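Local coordinates for protein cephalosporin hydroxylase CMCI (Streptomyces clavuligerus, PDB 2BM8) that probably takes part in cephamycin biosynthesis as a cephalosporin hydroxylase, in a six-chain assembly whose subunits carry a Rossmann-like domain of the CmcI family, at residues 91-104 and 121-134. The protein carries 3 engineered substitutions. Residues are numbered along the deposited sequence; the frame is centred on the assembly and turned at random.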
# COMPACT_ATOMS: atom_id res chain seq x y z
N TYR B 91 6.85 -23.40 -25.86
CA TYR B 91 7.21 -24.07 -24.59
C TYR B 91 6.51 -25.44 -24.41
O TYR B 91 6.79 -26.36 -25.17
CB TYR B 91 6.99 -23.13 -23.38
CG TYR B 91 7.53 -23.67 -22.04
CD1 TYR B 91 8.84 -24.10 -21.90
CD2 TYR B 91 6.70 -23.75 -20.92
CE1 TYR B 91 9.31 -24.60 -20.67
CE2 TYR B 91 7.16 -24.24 -19.70
CZ TYR B 91 8.46 -24.66 -19.57
OH TYR B 91 8.90 -25.13 -18.35
N ASN B 92 5.60 -25.58 -23.44
CA ASN B 92 4.94 -26.86 -23.15
C ASN B 92 3.68 -27.11 -23.97
O ASN B 92 3.19 -28.24 -24.01
CB ASN B 92 4.59 -26.96 -21.67
CG ASN B 92 3.44 -26.07 -21.30
OD1 ASN B 92 3.48 -24.87 -21.54
ND2 ASN B 92 2.39 -26.65 -20.72
N GLY B 93 3.13 -26.06 -24.58
CA GLY B 93 2.02 -26.18 -25.51
C GLY B 93 0.66 -26.05 -24.85
O GLY B 93 -0.38 -26.21 -25.51
N GLY B 94 0.66 -25.75 -23.56
CA GLY B 94 -0.56 -25.66 -22.79
C GLY B 94 -1.51 -24.65 -23.41
O GLY B 94 -2.68 -24.96 -23.68
N SER B 95 -1.00 -23.46 -23.70
CA SER B 95 -1.85 -22.41 -24.24
C SER B 95 -2.40 -22.76 -25.64
O SER B 95 -3.47 -22.32 -26.01
CB SER B 95 -1.08 -21.09 -24.25
OG SER B 95 -0.07 -21.15 -25.23
N LEU B 96 -1.67 -23.54 -26.42
CA LEU B 96 -2.20 -24.06 -27.70
C LEU B 96 -3.46 -24.93 -27.52
O LEU B 96 -4.46 -24.71 -28.19
CB LEU B 96 -1.15 -24.92 -28.39
CG LEU B 96 -0.12 -24.29 -29.32
CD1 LEU B 96 0.16 -22.84 -29.00
CD2 LEU B 96 1.14 -25.12 -29.28
N ALA B 97 -3.37 -25.94 -26.65
CA ALA B 97 -4.50 -26.81 -26.37
C ALA B 97 -5.67 -26.03 -25.80
O ALA B 97 -6.82 -26.35 -26.09
CB ALA B 97 -4.10 -27.91 -25.42
N TRP B 98 -5.37 -25.01 -24.99
CA TRP B 98 -6.39 -24.17 -24.38
C TRP B 98 -7.14 -23.41 -25.47
O TRP B 98 -8.36 -23.44 -25.51
CB TRP B 98 -5.78 -23.21 -23.35
CG TRP B 98 -6.79 -22.35 -22.67
CD1 TRP B 98 -7.66 -22.73 -21.71
CD2 TRP B 98 -7.06 -20.98 -22.93
NE1 TRP B 98 -8.45 -21.67 -21.32
CE2 TRP B 98 -8.10 -20.58 -22.07
CE3 TRP B 98 -6.52 -20.03 -23.79
CZ2 TRP B 98 -8.61 -19.30 -22.06
CZ3 TRP B 98 -7.01 -18.75 -23.78
CH2 TRP B 98 -8.06 -18.40 -22.92
N PHE B 99 -6.41 -22.75 -26.35
CA PHE B 99 -7.02 -22.01 -27.46
C PHE B 99 -7.88 -22.91 -28.33
O PHE B 99 -8.97 -22.52 -28.75
CB PHE B 99 -5.96 -21.35 -28.35
CG PHE B 99 -5.48 -20.02 -27.85
CD1 PHE B 99 -4.13 -19.79 -27.67
CD2 PHE B 99 -6.37 -19.00 -27.60
CE1 PHE B 99 -3.67 -18.57 -27.22
CE2 PHE B 99 -5.92 -17.76 -27.15
CZ PHE B 99 -4.57 -17.56 -26.96
N ARG B 100 -7.37 -24.11 -28.62
CA ARG B 100 -8.08 -25.12 -29.39
C ARG B 100 -9.36 -25.55 -28.67
O ARG B 100 -10.43 -25.52 -29.24
CB ARG B 100 -7.20 -26.34 -29.62
CG ARG B 100 -7.76 -27.32 -30.64
CD ARG B 100 -8.66 -28.43 -30.06
NE ARG B 100 -8.09 -29.03 -28.84
CZ ARG B 100 -7.06 -29.87 -28.83
NH1 ARG B 100 -6.46 -30.23 -29.95
NH2 ARG B 100 -6.61 -30.35 -27.69
N ASP B 101 -9.23 -25.95 -27.42
CA ASP B 101 -10.39 -26.36 -26.63
C ASP B 101 -11.45 -25.27 -26.62
O ASP B 101 -12.61 -25.54 -26.87
CB ASP B 101 -9.99 -26.65 -25.19
CG ASP B 101 -9.25 -27.95 -25.05
OD1 ASP B 101 -9.10 -28.71 -26.01
OD2 ASP B 101 -8.77 -28.29 -23.97
N LEU B 102 -11.02 -24.04 -26.36
CA LEU B 102 -11.93 -22.93 -26.14
C LEU B 102 -12.67 -22.55 -27.41
O LEU B 102 -13.84 -22.19 -27.37
CB LEU B 102 -11.15 -21.73 -25.62
CG LEU B 102 -11.91 -20.66 -24.86
CD1 LEU B 102 -12.96 -21.26 -23.94
CD2 LEU B 102 -10.94 -19.84 -24.07
N THR B 103 -11.98 -22.63 -28.54
CA THR B 103 -12.60 -22.40 -29.82
C THR B 103 -13.59 -23.53 -30.18
O THR B 103 -14.60 -23.26 -30.81
CB THR B 103 -11.53 -22.22 -30.94
OG1 THR B 103 -10.53 -23.25 -30.87
CG2 THR B 103 -10.74 -20.94 -30.74
N LYS B 104 -13.32 -24.78 -29.79
CA LYS B 104 -14.24 -25.89 -30.04
C LYS B 104 -15.54 -25.74 -29.27
O LYS B 104 -16.62 -25.94 -29.81
CB LYS B 104 -13.61 -27.24 -29.68
CG LYS B 104 -12.47 -27.69 -30.59
CD LYS B 104 -12.97 -28.35 -31.88
CE LYS B 104 -11.79 -28.83 -32.75
NZ LYS B 104 -11.07 -29.98 -32.11
N ARG B 121 10.04 -29.38 -25.66
CA ARG B 121 9.37 -29.28 -24.36
C ARG B 121 7.84 -29.45 -24.45
O ARG B 121 7.17 -29.44 -23.42
CB ARG B 121 9.69 -27.96 -23.66
CG ARG B 121 11.19 -27.62 -23.55
CD ARG B 121 11.67 -26.56 -24.55
NE ARG B 121 12.04 -25.28 -23.93
CZ ARG B 121 11.81 -24.06 -24.44
NH1 ARG B 121 11.19 -23.90 -25.62
NH2 ARG B 121 12.19 -22.99 -23.76
N CYS B 122 7.30 -29.63 -25.66
CA CYS B 122 5.84 -29.72 -25.85
C CYS B 122 5.25 -30.94 -25.16
O CYS B 122 5.64 -32.05 -25.44
CB CYS B 122 5.44 -29.75 -27.33
SG CYS B 122 3.64 -29.53 -27.58
N GLN B 123 4.28 -30.70 -24.27
CA GLN B 123 3.66 -31.75 -23.46
C GLN B 123 2.31 -32.22 -23.98
O GLN B 123 1.62 -32.97 -23.30
CB GLN B 123 3.45 -31.25 -22.03
CG GLN B 123 4.73 -30.83 -21.34
CD GLN B 123 5.64 -32.01 -21.09
OE1 GLN B 123 5.20 -33.03 -20.56
NE2 GLN B 123 6.89 -31.90 -21.49
N ILE B 124 1.91 -31.77 -25.17
CA ILE B 124 0.62 -32.17 -25.69
C ILE B 124 0.78 -33.57 -26.24
O ILE B 124 1.64 -33.80 -27.08
CB ILE B 124 0.12 -31.21 -26.80
CG1 ILE B 124 0.08 -29.76 -26.32
CG2 ILE B 124 -1.26 -31.65 -27.27
CD1 ILE B 124 -0.14 -28.74 -27.42
N PRO B 125 -0.00 -34.52 -25.75
CA PRO B 125 0.06 -35.88 -26.30
C PRO B 125 -0.42 -35.90 -27.75
O PRO B 125 -1.23 -35.07 -28.14
CB PRO B 125 -0.89 -36.68 -25.40
CG PRO B 125 -1.74 -35.67 -24.71
CD PRO B 125 -1.00 -34.39 -24.67
N ALA B 126 0.09 -36.83 -28.53
CA ALA B 126 -0.23 -36.88 -29.95
C ALA B 126 -1.73 -37.09 -30.20
O ALA B 126 -2.25 -36.66 -31.23
CB ALA B 126 0.58 -37.96 -30.63
N SER B 127 -2.41 -37.75 -29.26
CA SER B 127 -3.84 -38.01 -29.36
C SER B 127 -4.74 -36.78 -29.18
O SER B 127 -5.93 -36.84 -29.50
CB SER B 127 -4.24 -39.05 -28.33
OG SER B 127 -3.84 -38.63 -27.04
N ASP B 128 -4.18 -35.69 -28.66
CA ASP B 128 -4.92 -34.47 -28.35
C ASP B 128 -4.43 -33.28 -29.19
O ASP B 128 -4.18 -32.19 -28.68
CB ASP B 128 -4.80 -34.16 -26.85
CG ASP B 128 -5.69 -33.01 -26.41
OD1 ASP B 128 -6.87 -32.95 -26.82
OD2 ASP B 128 -5.28 -32.10 -25.66
N MET B 129 -4.34 -33.50 -30.49
CA MET B 129 -3.66 -32.58 -31.40
C MET B 129 -4.50 -32.12 -32.60
O MET B 129 -3.99 -31.47 -33.50
CB MET B 129 -2.38 -33.25 -31.88
CG MET B 129 -1.24 -32.29 -32.15
SD MET B 129 -0.41 -31.64 -30.66
CE MET B 129 1.09 -31.25 -31.41
N GLU B 130 -5.79 -32.46 -32.60
CA GLU B 130 -6.70 -32.02 -33.64
C GLU B 130 -6.72 -30.48 -33.72
O GLU B 130 -6.91 -29.81 -32.72
CB GLU B 130 -8.11 -32.55 -33.35
CG GLU B 130 -9.08 -32.44 -34.52
CD GLU B 130 -10.52 -32.77 -34.12
OE1 GLU B 130 -11.02 -32.20 -33.12
OE2 GLU B 130 -11.16 -33.60 -34.82
N ASN B 131 -6.52 -29.95 -34.92
CA ASN B 131 -6.51 -28.52 -35.19
C ASN B 131 -5.40 -27.72 -34.49
O ASN B 131 -5.53 -26.52 -34.27
CB ASN B 131 -7.91 -27.95 -34.95
CG ASN B 131 -8.97 -28.62 -35.83
OD1 ASN B 131 -8.67 -29.14 -36.90
ND2 ASN B 131 -10.21 -28.61 -35.37
N ILE B 132 -4.32 -28.41 -34.13
CA ILE B 132 -3.11 -27.79 -33.60
C ILE B 132 -1.96 -28.24 -34.47
O ILE B 132 -1.72 -29.43 -34.59
CB ILE B 132 -2.82 -28.24 -32.16
CG1 ILE B 132 -3.95 -27.83 -31.23
CG2 ILE B 132 -1.46 -27.68 -31.70
CD1 ILE B 132 -3.84 -28.42 -29.83
N THR B 133 -1.23 -27.29 -35.05
CA THR B 133 -0.11 -27.60 -35.93
C THR B 133 1.16 -26.98 -35.36
O THR B 133 1.17 -25.81 -35.02
CB THR B 133 -0.41 -27.06 -37.36
OG1 THR B 133 -1.62 -27.63 -37.88
CG2 THR B 133 0.62 -27.53 -38.35
N LEU B 134 2.23 -27.77 -35.27
CA LEU B 134 3.50 -27.30 -34.73
C LEU B 134 4.55 -27.13 -35.82
O LEU B 134 4.96 -28.10 -36.43
CB LEU B 134 4.02 -28.32 -33.72
CG LEU B 134 3.76 -28.11 -32.23
CD1 LEU B 134 2.40 -27.52 -31.95
CD2 LEU B 134 3.94 -29.46 -31.51
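Asn92 and Cys122 bring their CA atoms within 4.0 Å of each other, while helix 94-104 runs nearly antiparallel to strand 132-134, their axes 153° apart. Gln123 N donates to Asn92 O at 2.7 Å, an almost straight bond, and the side-chain amide of Asn92 turns instead to the carbonyl of Arg62. Beside this bond the Tyr91 ring stands edge-on to the Arg121 guanidinium, with CD1 over the centre of its flat face and the two planes 84° apart. The helix follows strand 84-88 and leads to strand 111-116, a right-handed beta-alpha-beta crossover of the Rossmann-like sheet, and it also packs against 132-136, an edge strand of that sheet within the chain: Leu96 CD2 meets Leu134 CD1 at 3.8 Å. Arg100, CG anti to its N (chi1 -168°) and the chain bent beyond, reaches the turn before that strand. Its NH1 donates to Glu130 O at 2.8 Å in the guanidinium plane, and NH2 pairs with Asp128 OD1 at 2.8 Å; NE donates to Asp101 OD1 at 3.0 Å within a salt bridge, while Ile132 CD1 covers one face. A leucine here removes the donor to Glu130 O and would probably leave the turn less firmly held and Asp101 and Asp128 close together with less positive charge between them. Arg59 supplies a second cation to both carboxylates.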